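Local atomic coordinates of carboxyvinyl-carboxyphosphonate phosphorylmutase (Bacillus anthracis, PDB entry 4IQD), a protein that is a TIM-barrel protein of the phosphoenolpyruvate phosphomutase family and holds pyruvic acid in a pocket of the barrel. Residues L31-H37 / F50-L55; L17-F21 / T88-V92. All coordinates share one frame; numbering follows the deposited sequence.

Contact 1 (L31-H37 / F50-L55)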
ATOM      1  N   LEU A  31       5.436 -25.300   3.303  1.00 19.71           N
ATOM      2  CA  LEU A  31       5.835 -23.917   3.083  1.00 25.82           C
ATOM      3  C   LEU A  31       4.665 -22.974   3.320  1.00 20.68           C
ATOM      4  O   LEU A  31       3.637 -23.073   2.658  1.00 23.19           O
ATOM      5  CB  LEU A  31       6.358 -23.740   1.659  1.00 23.84           C
ATOM      6  CG  LEU A  31       6.703 -22.307   1.254  1.00 23.48           C
ATOM      7  CD1 LEU A  31       7.898 -21.794   2.044  1.00 22.07           C
ATOM      8  CD2 LEU A  31       6.960 -22.218  -0.241  1.00 23.36           C
ATOM      9  N   GLN A  32       4.819 -22.066   4.275  1.00 20.25           N
ATOM     10  CA  GLN A  32       3.807 -21.046   4.493  1.00 18.47           C
ATOM     11  C   GLN A  32       4.128 -19.822   3.644  1.00 22.96           C
ATOM     12  O   GLN A  32       5.238 -19.293   3.689  1.00 20.62           O
ATOM     13  CB  GLN A  32       3.717 -20.665   5.968  1.00 23.99           C
ATOM     14  CG  GLN A  32       3.221 -21.774   6.877  1.00 23.53           C
ATOM     15  CD  GLN A  32       3.045 -21.308   8.308  1.00 26.37           C
ATOM     16  OE1 GLN A  32       4.013 -20.961   8.983  1.00 28.50           O
ATOM     17  NE2 GLN A  32       1.803 -21.286   8.776  1.00 26.32           N
ATOM     18  N   ILE A  33       3.150 -19.384   2.859  1.00 25.73           N
ATOM     19  CA  ILE A  33       3.338 -18.265   1.947  1.00 17.62           C
ATOM     20  C   ILE A  33       2.324 -17.164   2.231  1.00 17.41           C
ATOM     21  O   ILE A  33       1.178 -17.236   1.794  1.00 23.53           O
ATOM     22  CB  ILE A  33       3.191 -18.708   0.482  1.00 19.93           C
ATOM     23  CG1 ILE A  33       4.097 -19.904   0.187  1.00 17.86           C
ATOM     24  CG2 ILE A  33       3.511 -17.559  -0.452  1.00 18.98           C
ATOM     25  CD1 ILE A  33       4.058 -20.337  -1.254  1.00 17.87           C
ATOM     26  N   PRO A  34       2.745 -16.137   2.975  1.00 20.13           N
ATOM     27  CA  PRO A  34       1.873 -15.023   3.350  1.00 18.79           C
ATOM     28  C   PRO A  34       1.617 -14.079   2.192  1.00 17.11           C
ATOM     29  O   PRO A  34       2.514 -13.823   1.395  1.00 23.02           O
ATOM     30  CB  PRO A  34       2.687 -14.280   4.414  1.00 19.28           C
ATOM     31  CG  PRO A  34       3.822 -15.160   4.754  1.00 21.88           C
ATOM     32  CD  PRO A  34       4.080 -16.013   3.575  1.00 21.12           C
ATOM     33  N   GLY A  35       0.400 -13.559   2.109  1.00 18.50           N
ATOM     34  CA  GLY A  35       0.109 -12.495   1.176  1.00 17.41           C
ATOM     35  C   GLY A  35       0.696 -11.184   1.667  1.00 23.13           C
ATOM     36  O   GLY A  35       0.568 -10.837   2.839  1.00 21.91           O
ATOM     37  N   ALA A  36       1.360 -10.461   0.772  1.00 23.30           N
ATOM     38  CA  ALA A  36       1.850  -9.126   1.081  1.00 19.40           C
ATOM     39  C   ALA A  36       1.372  -8.169   0.006  1.00 19.91           C
ATOM     40  O   ALA A  36       1.860  -8.208  -1.120  1.00 23.43           O
ATOM     41  CB  ALA A  36       3.367  -9.119   1.163  1.00 17.31           C
ATOM     42  N   HIS A  37       0.411  -7.318   0.346  1.00 17.27           N
ATOM     43  CA  HIS A  37      -0.167  -6.406  -0.634  1.00 17.37           C
ATOM     44  C   HIS A  37       0.732  -5.214  -0.934  1.00 27.00           C
ATOM     45  O   HIS A  37       0.520  -4.510  -1.920  1.00 27.85           O
ATOM     46  CB  HIS A  37      -1.548  -5.926  -0.187  1.00 17.45           C
ATOM     47  CG  HIS A  37      -1.534  -5.143   1.092  1.00 19.53           C
ATOM     48  ND1 HIS A  37      -1.518  -5.743   2.325  1.00 17.58           N
ATOM     49  CD2 HIS A  37      -1.543  -3.810   1.316  1.00 17.90           C
ATOM     50  CE1 HIS A  37      -1.511  -4.815   3.269  1.00 17.80           C
ATOM     51  NE2 HIS A  37      -1.529  -3.628   2.673  1.00 18.01           N
ATOM     52  N   PHE A  50       9.158 -15.731   7.249  1.00 21.87           N
ATOM     53  CA  PHE A  50       8.576 -16.428   6.116  1.00 22.42           C
ATOM     54  C   PHE A  50       9.527 -16.381   4.927  1.00 23.78           C
ATOM     55  O   PHE A  50      10.252 -15.406   4.747  1.00 28.39           O
ATOM     56  CB  PHE A  50       7.209 -15.847   5.780  1.00 23.55           C
ATOM     57  CG  PHE A  50       6.211 -15.994   6.893  1.00 26.35           C
ATOM     58  CD1 PHE A  50       5.546 -17.192   7.091  1.00 27.02           C
ATOM     59  CD2 PHE A  50       5.940 -14.937   7.742  1.00 24.82           C
ATOM     60  CE1 PHE A  50       4.628 -17.330   8.116  1.00 26.33           C
ATOM     61  CE2 PHE A  50       5.025 -15.071   8.765  1.00 23.73           C
ATOM     62  CZ  PHE A  50       4.369 -16.265   8.952  1.00 24.92           C
ATOM     63  N   LEU A  51       9.522 -17.442   4.126  1.00 22.26           N
ATOM     64  CA  LEU A  51      10.548 -17.647   3.107  1.00 19.54           C
ATOM     65  C   LEU A  51      10.032 -17.475   1.686  1.00 21.01           C
ATOM     66  O   LEU A  51      10.758 -17.687   0.714  1.00 20.03           O
ATOM     67  CB  LEU A  51      11.151 -19.041   3.261  1.00 22.75           C
ATOM     68  CG  LEU A  51      11.684 -19.370   4.655  1.00 27.58           C
ATOM     69  CD1 LEU A  51      12.243 -20.781   4.685  1.00 29.64           C
ATOM     70  CD2 LEU A  51      12.733 -18.356   5.087  1.00 27.88           C
ATOM     71  N   ALA A  52       8.766 -17.100   1.573  1.00 22.06           N
ATOM     72  CA  ALA A  52       8.146 -16.869   0.284  1.00 22.69           C
ATOM     73  C   ALA A  52       6.964 -15.955   0.525  1.00 23.42           C
ATOM     74  O   ALA A  52       6.437 -15.905   1.631  1.00 25.25           O
ATOM     75  CB  ALA A  52       7.701 -18.184  -0.335  1.00 22.05           C
ATOM     76  N   LEU A  53       6.561 -15.216  -0.500  1.00 22.83           N
ATOM     77  CA  LEU A  53       5.483 -14.248  -0.349  1.00 20.04           C
ATOM     78  C   LEU A  53       4.452 -14.430  -1.439  1.00 18.51           C
ATOM     79  O   LEU A  53       4.744 -14.996  -2.487  1.00 22.26           O
ATOM     80  CB  LEU A  53       6.028 -12.822  -0.398  1.00 17.52           C
ATOM     81  CG  LEU A  53       6.952 -12.385   0.732  1.00 18.90           C
ATOM     82  CD1 LEU A  53       7.412 -10.969   0.480  1.00 23.35           C
ATOM     83  CD2 LEU A  53       6.254 -12.493   2.074  1.00 18.64           C
ATOM     84  N   TYR A  54       3.245 -13.939  -1.186  1.00 19.52           N
ATOM     85  CA  TYR A  54       2.151 -14.079  -2.131  1.00 16.97           C
ATOM     86  C   TYR A  54       1.548 -12.724  -2.462  1.00 17.53           C
ATOM     87  O   TYR A  54       1.293 -11.913  -1.579  1.00 18.96           O
ATOM     88  CB  TYR A  54       1.078 -14.999  -1.544  1.00 19.01           C
ATOM     89  CG  TYR A  54      -0.055 -15.347  -2.485  1.00 19.30           C
ATOM     90  CD1 TYR A  54       0.149 -16.191  -3.569  1.00 22.65           C
ATOM     91  CD2 TYR A  54      -1.336 -14.856  -2.272  1.00 20.60           C
ATOM     92  CE1 TYR A  54      -0.888 -16.524  -4.424  1.00 20.00           C
ATOM     93  CE2 TYR A  54      -2.378 -15.188  -3.120  1.00 22.29           C
ATOM     94  CZ  TYR A  54      -2.150 -16.018  -4.196  1.00 21.73           C
ATOM     95  OH  TYR A  54      -3.186 -16.348  -5.044  1.00 23.18           O
ATOM     96  N   LEU A  55       1.336 -12.478  -3.747  1.00 17.28           N
ATOM     97  CA  LEU A  55       0.616 -11.293  -4.170  1.00 16.93           C
ATOM     98  C   LEU A  55      -0.737 -11.699  -4.735  1.00 20.31           C
ATOM     99  O   LEU A  55      -0.819 -12.252  -5.830  1.00 24.98           O
ATOM    100  CB  LEU A  55       1.414 -10.518  -5.212  1.00 18.75           C
ATOM    101  CG  LEU A  55       0.798  -9.188  -5.637  1.00 19.77           C
ATOM    102  CD1 LEU A  55       0.662  -8.258  -4.441  1.00 19.17           C
ATOM    103  CD2 LEU A  55       1.624  -8.542  -6.736  1.00 21.59           C
TER
HETATM  104  O   HOH W   1       7.751 -19.475   4.825  1.00 21.31           O

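Contact 2 (L17-F21 / T88-V92)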
ATOM      1  N   LEU A  17      15.658 -17.209  -7.856  1.00 23.33           N
ATOM      2  CA  LEU A  17      14.456 -17.077  -7.043  1.00 25.40           C
ATOM      3  C   LEU A  17      13.430 -18.171  -7.326  1.00 25.80           C
ATOM      4  O   LEU A  17      12.816 -18.709  -6.402  1.00 25.82           O
ATOM      5  CB  LEU A  17      13.840 -15.684  -7.203  1.00 20.38           C
ATOM      6  CG  LEU A  17      14.521 -14.609  -6.351  1.00 22.56           C
ATOM      7  CD1 LEU A  17      13.844 -13.265  -6.527  1.00 23.03           C
ATOM      8  CD2 LEU A  17      14.530 -15.016  -4.887  1.00 21.87           C
ATOM      9  N   ALA A  18      13.253 -18.507  -8.597  1.00 25.68           N
ATOM     10  CA  ALA A  18      12.326 -19.566  -8.976  1.00 24.26           C
ATOM     11  C   ALA A  18      12.793 -20.908  -8.432  1.00 24.48           C
ATOM     12  O   ALA A  18      12.000 -21.685  -7.903  1.00 24.50           O
ATOM     13  CB  ALA A  18      12.185 -19.629 -10.478  1.00 20.43           C
ATOM     14  N   ASN A  19      14.086 -21.178  -8.562  1.00 24.38           N
ATOM     15  CA  ASN A  19      14.645 -22.434  -8.091  1.00 25.08           C
ATOM     16  C   ASN A  19      14.595 -22.531  -6.575  1.00 24.31           C
ATOM     17  O   ASN A  19      14.363 -23.604  -6.026  1.00 26.33           O
ATOM     18  CB  ASN A  19      16.077 -22.609  -8.591  1.00 30.98           C
ATOM     19  CG  ASN A  19      16.160 -22.665 -10.102  1.00 34.48           C
ATOM     20  OD1 ASN A  19      15.273 -23.200 -10.763  1.00 37.31           O
ATOM     21  ND2 ASN A  19      17.227 -22.106 -10.655  1.00 36.77           N
ATOM     22  N   ARG A  20      14.812 -21.403  -5.906  1.00 25.75           N
ATOM     23  CA  ARG A  20      14.737 -21.356  -4.452  1.00 24.02           C
ATOM     24  C   ARG A  20      13.316 -21.676  -4.030  1.00 23.10           C
ATOM     25  O   ARG A  20      13.093 -22.432  -3.091  1.00 25.95           O
ATOM     26  CB  ARG A  20      15.133 -19.977  -3.925  1.00 29.15           C
ATOM     27  CG  ARG A  20      15.189 -19.895  -2.405  1.00 35.18           C
ATOM     28  CD  ARG A  20      15.180 -18.455  -1.897  1.00 39.70           C
ATOM     29  NE  ARG A  20      16.374 -17.696  -2.267  1.00 41.04           N
ATOM     30  CZ  ARG A  20      16.586 -16.424  -1.936  1.00 41.49           C
ATOM     31  NH1 ARG A  20      15.684 -15.761  -1.224  1.00 36.32           N
ATOM     32  NH2 ARG A  20      17.700 -15.814  -2.317  1.00 44.15           N
ATOM     33  N   PHE A  21      12.361 -21.095  -4.747  1.00 23.10           N
ATOM     34  CA  PHE A  21      10.944 -21.344  -4.519  1.00 24.04           C
ATOM     35  C   PHE A  21      10.621 -22.821  -4.686  1.00 24.61           C
ATOM     36  O   PHE A  21       9.955 -23.421  -3.841  1.00 23.49           O
ATOM     37  CB  PHE A  21      10.103 -20.516  -5.492  1.00 22.85           C
ATOM     38  CG  PHE A  21       8.627 -20.620  -5.256  1.00 25.16           C
ATOM     39  CD1 PHE A  21       8.003 -19.798  -4.335  1.00 23.37           C
ATOM     40  CD2 PHE A  21       7.860 -21.533  -5.961  1.00 26.53           C
ATOM     41  CE1 PHE A  21       6.644 -19.887  -4.117  1.00 27.73           C
ATOM     42  CE2 PHE A  21       6.500 -21.628  -5.746  1.00 28.74           C
ATOM     43  CZ  PHE A  21       5.890 -20.805  -4.823  1.00 29.36           C
ATOM     44  N   THR A  88      12.644  -7.405  -0.408  0.83 25.04           N
ATOM     45  CA  THR A  88      12.881  -8.561   0.447  0.83 23.92           C
ATOM     46  C   THR A  88      13.893  -9.553  -0.109  0.83 26.89           C
ATOM     47  O   THR A  88      14.586 -10.228   0.656  0.83 28.72           O
ATOM     48  CB  THR A  88      11.573  -9.322   0.696  0.83 19.43           C
ATOM     49  OG1 THR A  88      11.062  -9.802  -0.553  0.83 20.46           O
ATOM     50  CG2 THR A  88      10.544  -8.408   1.338  0.83 19.17           C
ATOM     51  N   ASP A  89      13.961  -9.641  -1.434  1.00 28.48           N
ATOM     52  CA  ASP A  89      14.753 -10.671  -2.123  1.00 28.25           C
ATOM     53  C   ASP A  89      14.215 -12.073  -1.814  1.00 25.30           C
ATOM     54  O   ASP A  89      14.974 -13.037  -1.703  1.00 23.86           O
ATOM     55  CB  ASP A  89      16.251 -10.561  -1.795  1.00 33.56           C
ATOM     56  CG  ASP A  89      17.123 -11.339  -2.758  1.00 37.31           C
ATOM     57  OD1 ASP A  89      17.029 -11.090  -3.978  1.00 38.38           O
ATOM     58  OD2 ASP A  89      17.896 -12.204  -2.293  1.00 38.96           O
ATOM     59  N   LEU A  90      12.897 -12.168  -1.668  1.00 24.91           N
ATOM     60  CA  LEU A  90      12.228 -13.447  -1.446  1.00 26.15           C
ATOM     61  C   LEU A  90      11.468 -13.898  -2.683  1.00 22.27           C
ATOM     62  O   LEU A  90      11.008 -13.066  -3.464  1.00 18.92           O
ATOM     63  CB  LEU A  90      11.246 -13.346  -0.280  1.00 23.53           C
ATOM     64  CG  LEU A  90      11.823 -13.389   1.130  1.00 21.96           C
ATOM     65  CD1 LEU A  90      10.693 -13.343   2.137  1.00 22.71           C
ATOM     66  CD2 LEU A  90      12.663 -14.636   1.310  1.00 20.18           C
ATOM     67  N   PRO A  91      11.327 -15.222  -2.859  1.00 21.78           N
ATOM     68  CA  PRO A  91      10.499 -15.755  -3.942  1.00 20.97           C
ATOM     69  C   PRO A  91       9.061 -15.310  -3.748  1.00 24.51           C
ATOM     70  O   PRO A  91       8.515 -15.453  -2.656  1.00 26.87           O
ATOM     71  CB  PRO A  91      10.600 -17.270  -3.750  1.00 22.92           C
ATOM     72  CG  PRO A  91      11.838 -17.479  -2.951  1.00 24.90           C
ATOM     73  CD  PRO A  91      11.936 -16.294  -2.055  1.00 23.62           C
ATOM     74  N   VAL A  92       8.457 -14.767  -4.795  1.00 24.23           N
ATOM     75  CA  VAL A  92       7.088 -14.296  -4.708  1.00 23.13           C
ATOM     76  C   VAL A  92       6.215 -14.975  -5.751  1.00 23.92           C
ATOM     77  O   VAL A  92       6.523 -14.951  -6.941  1.00 26.76           O
ATOM     78  CB  VAL A  92       7.011 -12.770  -4.886  1.00 23.03           C
ATOM     79  CG1 VAL A  92       5.566 -12.316  -4.968  1.00 22.95           C
ATOM     80  CG2 VAL A  92       7.728 -12.074  -3.741  1.00 25.00           C
TER

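Contact 1 (L31-H37 / F50-L55)
Tyr54 sits between Pro34 and Ala36 in parallel-bridge register with Gly35: its N donates to Pro34 O at 2.7 Å, and its O receives Ala36 N at 2.8 Å. The first bond is bent (139° at the hydrogen), the donor standing 30° off the carbonyl plane, whereas the second is straighter. Gly35 CA adds a CA-H...O contact to the same Tyr54 O. Toward Gln32 the two segments part, and a water links them, donating to Gln32 O of the strand and accepting from Leu51 N of the loop leading into strand 53-55.

Beside the water the ring of Pro34 leans on Phe50: CG lies over one face, 3.6 Å from the ring centroid, a CH-pi contact. Gln32 OE1 lies at the edge of that ring, while Gln32 NE2 is hydrogen-bonded to Tyr242 OH. Ile33 puts CG2 against Leu53 C (3.4 Å) and Tyr54 CB and its CG1 on Ala52 CB, which Leu31 CD2 also meets. With CG anti to the backbone N (chi1 -174°), the Tyr54 ring leads away from the strand pair; Tyr54 belongs to the pyruvic acid pocket, and its OH is hydrogen-bonded to Gln122 OE1. Lys262 of the second subunit makes a cation-pi contact with Phe50.

Two direct bonds thus fix the backbone beside the pocket residue Tyr54, and a water takes over where the segments part; Ala52 O, buried in between, has no polar partner in the model.

Contact 2 (L17-F21 / T88-V92)
Arg20 NH1 donates to Asp89 O over 2.9 Å, the bond that ties helix 14-26 to the turn after helix 74-88. The donor lies in the carbonyl plane of Asp89, but the oxygen is 32° out of the guanidinium plane, and the angle at the hydrogen is only 130°. NH2 of the same arginine faces Asp89 OD2 in a long salt bridge of 3.6 Å, the guanidinium and carboxylate planes being 79° apart. Such a charge pair is probably a modest supplement to the bond on the backbone oxygen. Asp89 OD1 accepts from Ser12 N, which holds the carboxylate from its other oxygen.

A bend at chi3 turns the Arg20 chain so that its guanidinium reaches the Asp89 carbonyl while CD rests on Pro91 CG at 3.6 Å. Leu17 CD2 lies over the centre of one guanidinium face and also touches Pro91 CD, so this leucine packs against both the arginine and the proline. One turn further along the helix, Phe21 brings CD1 to within 3.7 Å of Pro91 CB, which sits at the ring edge, near its plane. Pro91 is therefore bordered by Leu17, Arg20 and Phe21, three residues of one helical face.

Asp89 leaves the helix with positive phi, and in one of the two Thr88 conformers Leu90 N reaches back to Thr88 OG1, consistent with an ST turn. This loop carries the chain from helix 74-88 into strand 92-95, with helix 14-26 packed across it; Leu17 reaches Val85 of helix 74-88, Phe21 meets Tyr161 of strand 161-166 edge-to-face, and Leu90 touches Arg46 of helix 39-48.

Centres of contacts 1 and 2 lie 10 Å apart, and the two touch directly: Leu53 N is 2.9 Å from Pro91 O, a probable hydrogen bond joining strand 53-55 to the start of its parallel neighbour 92-95. Leu90 CD1 also packs on Phe50 O. In chain order helix 14-26, strand 31-34, strand 53-55 and segment 88-92 follow one another, so contact 1 is nested within the loop that contact 2 closes. Contact 1 thus joins two successive barrel strands, with helix 39-48 between them in the chain, a beta-alpha-beta unit near the pyruvic acid pocket, whereas contact 2 fastens the N-terminal helix beside the entry to the next strand.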